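Local coordinates for protein nickel-dependent hydrogenase large subunit (Allochromatium vinosum, PDB 3MYR) that catalyses the reversible splitting of molecular hydrogen at a nickel-iron centre, as the large subunit of a heterodimeric hydrogenase, and probably recycles hydrogen released by nitrogenase, at residues Y333-G338 / E347-L352; T400-A405 / S437-D442. All coordinates share one frame; numbering follows the deposited sequence.

Contact 1: Y333-G338 / E347-L352; sequences YEYSVG and EGQTNL
The backbones of Tyr333 and Leu352 meet in a single beta bridge, the two chain portions running in roughly opposed directions, 142° apart, within one long irregular loop. Beside it, Glu334 N donates to Asn351 O at 3.0 Å. Further on, side chains replace backbone pairing. Asn351 ND2 returns a bond to Glu334 O, 3.0 Å, the oxygen lying in the amide plane of Asn351. The same oxygen accepts from a water that also receives Asn351 N, so two donors grip it. Gln349, with CG anti to its carbonyl carbon (chi1 -66°) and the chain extended beyond, carries its amide to the type I turn that begins at Tyr335. There Gln349 OE1 takes an almost straight bond from Ser336 N (2.9 Å, 173° at the hydrogen), while Gln349 NE2 gives a more bent one to Ser336 OG, also 2.9 Å. An alanine at Gln349 would probably leave Ser336 N without its acceptor and open a gap beside the turn. The Tyr335 ring crosses this side chain obliquely, its edge atom Tyr335 CE1 3.5 Å from Gln349 O, and a second water bridges Tyr335 OH and Gln349 N. Tyr333 lies alongside Thr350 and Leu352, with Tyr333 CE2 3.5 Å from Leu352 CD2. The hydroxyls of Tyr333 and Tyr335 also bond to Trp375 O and Glu326 O, and Leu352 packs on Phe85 of the small subunit. Beyond the single bridge, then, side-chain amides and waters supply most of the pairing, and Thr350 OG1, bonded to Glu42 OE1, lies in the second shell of the magnesium ion.

Contact 2: T400-A405 / S437-D442; sequences TGHDQA and SKILVD
Gln404 reaches from the first turn of helix 403-416 to Asp442 on helix 426-456, in a helix-to-helix contact just past a Schellman motif. That motif closes helix 390-399 with Gly401, at positive phi, as its C-prime residue, and His402 then occupies the N-cap position of the next helix. The tightly packed part is apolar and centres on Ile439. Ile439 CD1 lies 3.7 Å from Ala405 CB, and Leu397 and Leu408 also touch Ile439, so the three helices 390-399, 403-416 and 426-456 share this buried side chain. The other branch, Ile439 CG2, comes to 4.1 Å from His402 NE2, a looser approach in which the two side chains slide past each other in opposite directions. Gln404 OE1 and Ala405 N lie in the plane of the His402 ring, at the edge.

The other side is polar and water-bridged, joined by hydrogen bonds and not by close apolar packing. Gln404 is extended throughout, its CG anti to the backbone N (chi1 177°), and its amide end lies against Ile439, with Gln404 OE1 3.9 Å from Ile439 CG1. A water bridges the helices here, donating to Gln404 OE1 at 2.8 Å and to Ile439 O at 2.7 Å. Asp442 is shared: Asp442 OD2 takes Lys438 NZ on its syn lone pair at 2.9 Å and also pairs with Arg250 of helix 236-265, while Lys438 has a second acid in Asp254. These cations would probably keep the carboxylate ionised. Asp442 OD1 receives Gln404 NE2 at 2.8 Å on the anti side; although the amide and carboxylate planes are nearly parallel, the bond is bent, 138° at the hydrogen, and the nitrogen sits 24° out of the carboxylate plane.

Contacts 1 and 2 follow one another along the chain and lie on opposite sides of its centre, their own centres about 40 Å apart and their nearest atoms about 29 Å apart, so neither touches the other. Contact 1 is the more peripheral, centred about 27 Å from the middle of the chain against about 17 Å for contact 2. It is nevertheless the one linked to a metal: the side chain of Thr350 is about 5 Å from the magnesium ion, and that of Tyr333 about 14 Å from the nickel-iron centre. Contact 2 lies away from the annotated sites and joins helices of the same subunit, whereas contact 1 also reaches the small subunit.

Contact 1: Y333-G338 / E347-L352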
loop_
_atom_site.group_PDB
_atom_site.type_symbol
_atom_site.label_atom_id
_atom_site.label_comp_id
_atom_site.label_asym_id
_atom_site.label_seq_id
_atom_site.Cartn_x
_atom_site.Cartn_y
_atom_site.Cartn_z
ATOM N N TYR B 333 -16.196 12.184 13.285
ATOM C CA TYR B 333 -16.608 11.036 14.059
ATOM C C TYR B 333 -17.381 11.553 15.288
ATOM O O TYR B 333 -17.222 12.741 15.745
ATOM C CB TYR B 333 -15.404 10.198 14.551
ATOM C CG TYR B 333 -14.666 9.506 13.416
ATOM C CD1 TYR B 333 -13.536 10.114 12.819
ATOM C CD2 TYR B 333 -15.139 8.294 12.886
ATOM C CE1 TYR B 333 -12.889 9.523 11.743
ATOM C CE2 TYR B 333 -14.503 7.697 11.796
ATOM C CZ TYR B 333 -13.395 8.336 11.207
ATOM O OH TYR B 333 -12.704 7.749 10.146
ATOM N N GLU B 334 -18.186 10.653 15.824
ATOM C CA GLU B 334 -18.895 10.915 17.077
ATOM C C GLU B 334 -18.448 9.869 18.138
ATOM O O GLU B 334 -18.370 8.666 17.861
ATOM C CB GLU B 334 -20.396 10.814 16.771
ATOM C CG GLU B 334 -21.317 11.521 17.712
ATOM C CD GLU B 334 -21.333 13.042 17.511
ATOM O OE1 GLU B 334 -21.309 13.749 18.532
ATOM O OE2 GLU B 334 -21.397 13.533 16.354
ATOM N N TYR B 335 -18.087 10.340 19.326
ATOM C CA TYR B 335 -17.776 9.470 20.453
ATOM C C TYR B 335 -18.920 9.609 21.464
ATOM O O TYR B 335 -19.254 10.712 21.888
ATOM C CB TYR B 335 -16.477 9.914 21.163
ATOM C CG TYR B 335 -15.160 9.487 20.558
ATOM C CD1 TYR B 335 -15.100 8.637 19.434
ATOM C CD2 TYR B 335 -13.945 9.954 21.105
ATOM C CE1 TYR B 335 -13.869 8.259 18.883
ATOM C CE2 TYR B 335 -12.715 9.564 20.565
ATOM C CZ TYR B 335 -12.701 8.702 19.467
ATOM O OH TYR B 335 -11.515 8.278 18.981
ATOM N N SER B 336 -19.452 8.484 21.916
ATOM C CA SER B 336 -20.491 8.474 22.942
ATOM C C SER B 336 -19.969 9.008 24.259
ATOM O O SER B 336 -20.750 9.471 25.061
ATOM C CB SER B 336 -21.034 7.045 23.127
ATOM O OG SER B 336 -20.028 6.255 23.680
ATOM N N VAL B 337 -18.653 8.998 24.488
ATOM C CA VAL B 337 -18.144 9.573 25.744
ATOM C C VAL B 337 -17.958 11.082 25.640
ATOM O O VAL B 337 -17.599 11.726 26.620
ATOM C CB VAL B 337 -16.850 8.864 26.237
ATOM C CG1 VAL B 337 -17.143 7.341 26.556
ATOM C CG2 VAL B 337 -15.729 8.970 25.172
ATOM N N GLY B 338 -18.193 11.664 24.458
ATOM C CA GLY B 338 -17.919 13.093 24.271
ATOM C C GLY B 338 -16.771 13.287 23.300
ATOM O O GLY B 338 -15.774 12.556 23.363
ATOM N N GLU B 347 -11.064 0.459 23.470
ATOM C CA GLU B 347 -12.370 1.107 23.688
ATOM C C GLU B 347 -12.718 2.057 22.527
ATOM O O GLU B 347 -13.611 2.909 22.646
ATOM C CB GLU B 347 -12.318 1.901 24.978
ATOM C CG GLU B 347 -12.131 0.989 26.168
ATOM C CD GLU B 347 -11.777 1.770 27.440
ATOM O OE1 GLU B 347 -12.518 1.602 28.436
ATOM O OE2 GLU B 347 -10.760 2.543 27.437
ATOM N N GLY B 348 -12.066 1.846 21.387
ATOM C CA GLY B 348 -12.200 2.763 20.233
ATOM C C GLY B 348 -13.615 2.737 19.738
ATOM O O GLY B 348 -14.308 1.738 19.912
ATOM N N GLN B 349 -14.012 3.786 19.026
ATOM C CA GLN B 349 -15.361 3.819 18.442
ATOM C C GLN B 349 -15.220 4.439 17.073
ATOM O O GLN B 349 -14.395 5.375 16.915
ATOM C CB GLN B 349 -16.297 4.738 19.271
ATOM C CG GLN B 349 -16.602 4.253 20.673
ATOM C CD GLN B 349 -17.515 5.247 21.430
ATOM O OE1 GLN B 349 -18.302 5.996 20.827
ATOM N NE2 GLN B 349 -17.431 5.224 22.754
ATOM N N THR B 350 -16.014 3.943 16.111
ATOM C CA THR B 350 -15.907 4.391 14.716
ATOM C C THR B 350 -17.345 4.657 14.248
ATOM O O THR B 350 -17.997 3.772 13.671
ATOM C CB THR B 350 -15.135 3.355 13.813
ATOM O OG1 THR B 350 -13.841 3.107 14.393
ATOM C CG2 THR B 350 -14.896 3.925 12.427
ATOM N N ASN B 351 -17.877 5.808 14.679
ATOM C CA ASN B 351 -19.231 6.214 14.304
ATOM C C ASN B 351 -19.074 7.415 13.352
ATOM O O ASN B 351 -18.658 8.485 13.785
ATOM C CB ASN B 351 -20.051 6.662 15.539
ATOM C CG ASN B 351 -20.087 5.585 16.653
ATOM O OD1 ASN B 351 -20.471 4.453 16.400
ATOM N ND2 ASN B 351 -19.665 5.938 17.852
ATOM N N LEU B 352 -19.357 7.218 12.079
ATOM C CA LEU B 352 -19.042 8.237 11.043
ATOM C C LEU B 352 -20.004 9.417 11.170
ATOM O O LEU B 352 -21.196 9.207 11.192
ATOM C CB LEU B 352 -19.182 7.655 9.624
ATOM C CG LEU B 352 -18.484 6.317 9.307
ATOM C CD1 LEU B 352 -18.483 6.038 7.776
ATOM C CD2 LEU B 352 -17.061 6.401 9.765
HETATM O O HOH W 1 -16.284 7.505 16.424
HETATM O O HOH W 2 -11.551 5.443 18.610
#

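Contact 2: T400-A405 / S437-D442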
loop_
_atom_site.group_PDB
_atom_site.type_symbol
_atom_site.label_atom_id
_atom_site.label_comp_id
_atom_site.label_asym_id
_atom_site.label_seq_id
_atom_site.Cartn_x
_atom_site.Cartn_y
_atom_site.Cartn_z
ATOM N N THR B 400 20.060 3.379 20.067
ATOM C CA THR B 400 20.276 2.152 20.851
ATOM C C THR B 400 21.582 1.461 20.429
ATOM O O THR B 400 21.787 0.291 20.747
ATOM C CB THR B 400 19.101 1.118 20.711
ATOM O OG1 THR B 400 18.846 0.812 19.329
ATOM C CG2 THR B 400 17.796 1.684 21.279
ATOM N N GLY B 401 22.436 2.135 19.656
ATOM C CA GLY B 401 23.740 1.532 19.390
ATOM C C GLY B 401 23.765 0.411 18.340
ATOM O O GLY B 401 24.679 -0.389 18.344
ATOM N N HIS B 402 22.801 0.369 17.412
ATOM C CA HIS B 402 22.865 -0.607 16.295
ATOM C C HIS B 402 24.047 -0.253 15.416
ATOM O O HIS B 402 24.075 0.877 14.871
ATOM C CB HIS B 402 21.554 -0.631 15.491
ATOM C CG HIS B 402 21.538 -1.602 14.332
ATOM N ND1 HIS B 402 20.965 -2.869 14.412
ATOM C CD2 HIS B 402 21.960 -1.470 13.055
ATOM C CE1 HIS B 402 21.085 -3.482 13.243
ATOM N NE2 HIS B 402 21.680 -2.652 12.403
ATOM N N ASP B 403 25.004 -1.186 15.249
ATOM C CA ASP B 403 26.294 -0.799 14.669
ATOM C C ASP B 403 26.164 -0.407 13.203
ATOM O O ASP B 403 26.754 0.580 12.755
ATOM C CB ASP B 403 27.330 -1.902 14.783
ATOM C CG ASP B 403 28.005 -1.953 16.181
ATOM O OD1 ASP B 403 28.024 -0.962 16.960
ATOM O OD2 ASP B 403 28.542 -3.017 16.481
ATOM N N GLN B 404 25.458 -1.226 12.436
ATOM C CA GLN B 404 25.346 -0.939 11.026
ATOM C C GLN B 404 24.580 0.389 10.802
ATOM O O GLN B 404 25.024 1.213 9.985
ATOM C CB GLN B 404 24.654 -2.094 10.290
ATOM C CG GLN B 404 24.435 -1.836 8.826
ATOM C CD GLN B 404 23.706 -2.982 8.136
ATOM O OE1 GLN B 404 22.936 -3.723 8.775
ATOM N NE2 GLN B 404 23.957 -3.145 6.848
ATOM N N ALA B 405 23.484 0.607 11.552
ATOM C CA ALA B 405 22.724 1.850 11.420
ATOM C C ALA B 405 23.588 3.061 11.746
ATOM O O ALA B 405 23.506 4.098 11.082
ATOM C CB ALA B 405 21.461 1.835 12.303
ATOM N N SER B 437 16.259 0.318 4.265
ATOM C CA SER B 437 16.228 -0.721 3.173
ATOM C C SER B 437 17.512 -1.533 3.074
ATOM O O SER B 437 17.473 -2.742 2.863
ATOM C CB SER B 437 15.988 -0.128 1.787
ATOM O OG SER B 437 14.763 0.584 1.826
ATOM N N LYS B 438 18.640 -0.870 3.206
ATOM C CA LYS B 438 19.929 -1.564 3.210
ATOM C C LYS B 438 20.031 -2.481 4.448
ATOM O O LYS B 438 20.524 -3.634 4.388
ATOM C CB LYS B 438 21.078 -0.522 3.204
ATOM C CG LYS B 438 22.498 -1.115 3.469
ATOM C CD LYS B 438 22.791 -2.324 2.484
ATOM C CE LYS B 438 24.304 -2.732 2.527
ATOM N NZ LYS B 438 24.461 -4.008 1.663
ATOM N N ILE B 439 19.561 -2.010 5.578
ATOM C CA ILE B 439 19.679 -2.841 6.784
ATOM C C ILE B 439 18.802 -4.095 6.589
ATOM O O ILE B 439 19.209 -5.187 6.954
ATOM C CB ILE B 439 19.240 -2.052 8.039
ATOM C CG1 ILE B 439 20.295 -0.940 8.344
ATOM C CG2 ILE B 439 19.027 -3.041 9.277
ATOM C CD1 ILE B 439 19.875 -0.021 9.457
ATOM N N LEU B 440 17.604 -3.937 6.017
ATOM C CA LEU B 440 16.653 -5.052 5.932
ATOM C C LEU B 440 17.128 -6.039 4.880
ATOM O O LEU B 440 16.960 -7.250 5.007
ATOM C CB LEU B 440 15.270 -4.558 5.539
ATOM C CG LEU B 440 14.546 -4.091 6.773
ATOM C CD1 LEU B 440 13.300 -3.366 6.379
ATOM C CD2 LEU B 440 14.133 -5.324 7.527
ATOM N N VAL B 441 17.629 -5.520 3.777
ATOM C CA VAL B 441 18.056 -6.422 2.732
ATOM C C VAL B 441 19.246 -7.309 3.167
ATOM O O VAL B 441 19.209 -8.477 2.892
ATOM C CB VAL B 441 18.319 -5.711 1.354
ATOM C CG1 VAL B 441 19.760 -5.221 1.252
ATOM C CG2 VAL B 441 17.990 -6.644 0.292
ATOM N N ASP B 442 20.182 -6.793 3.964
ATOM C CA ASP B 442 21.226 -7.608 4.567
ATOM C C ASP B 442 20.661 -8.607 5.553
ATOM O O ASP B 442 21.194 -9.658 5.646
ATOM C CB ASP B 442 22.297 -6.762 5.301
ATOM C CG ASP B 442 23.118 -5.880 4.329
ATOM O OD1 ASP B 442 23.904 -5.013 4.796
ATOM O OD2 ASP B 442 23.004 -6.088 3.084
HETATM O O HOH W 3 21.083 -5.868 8.730
#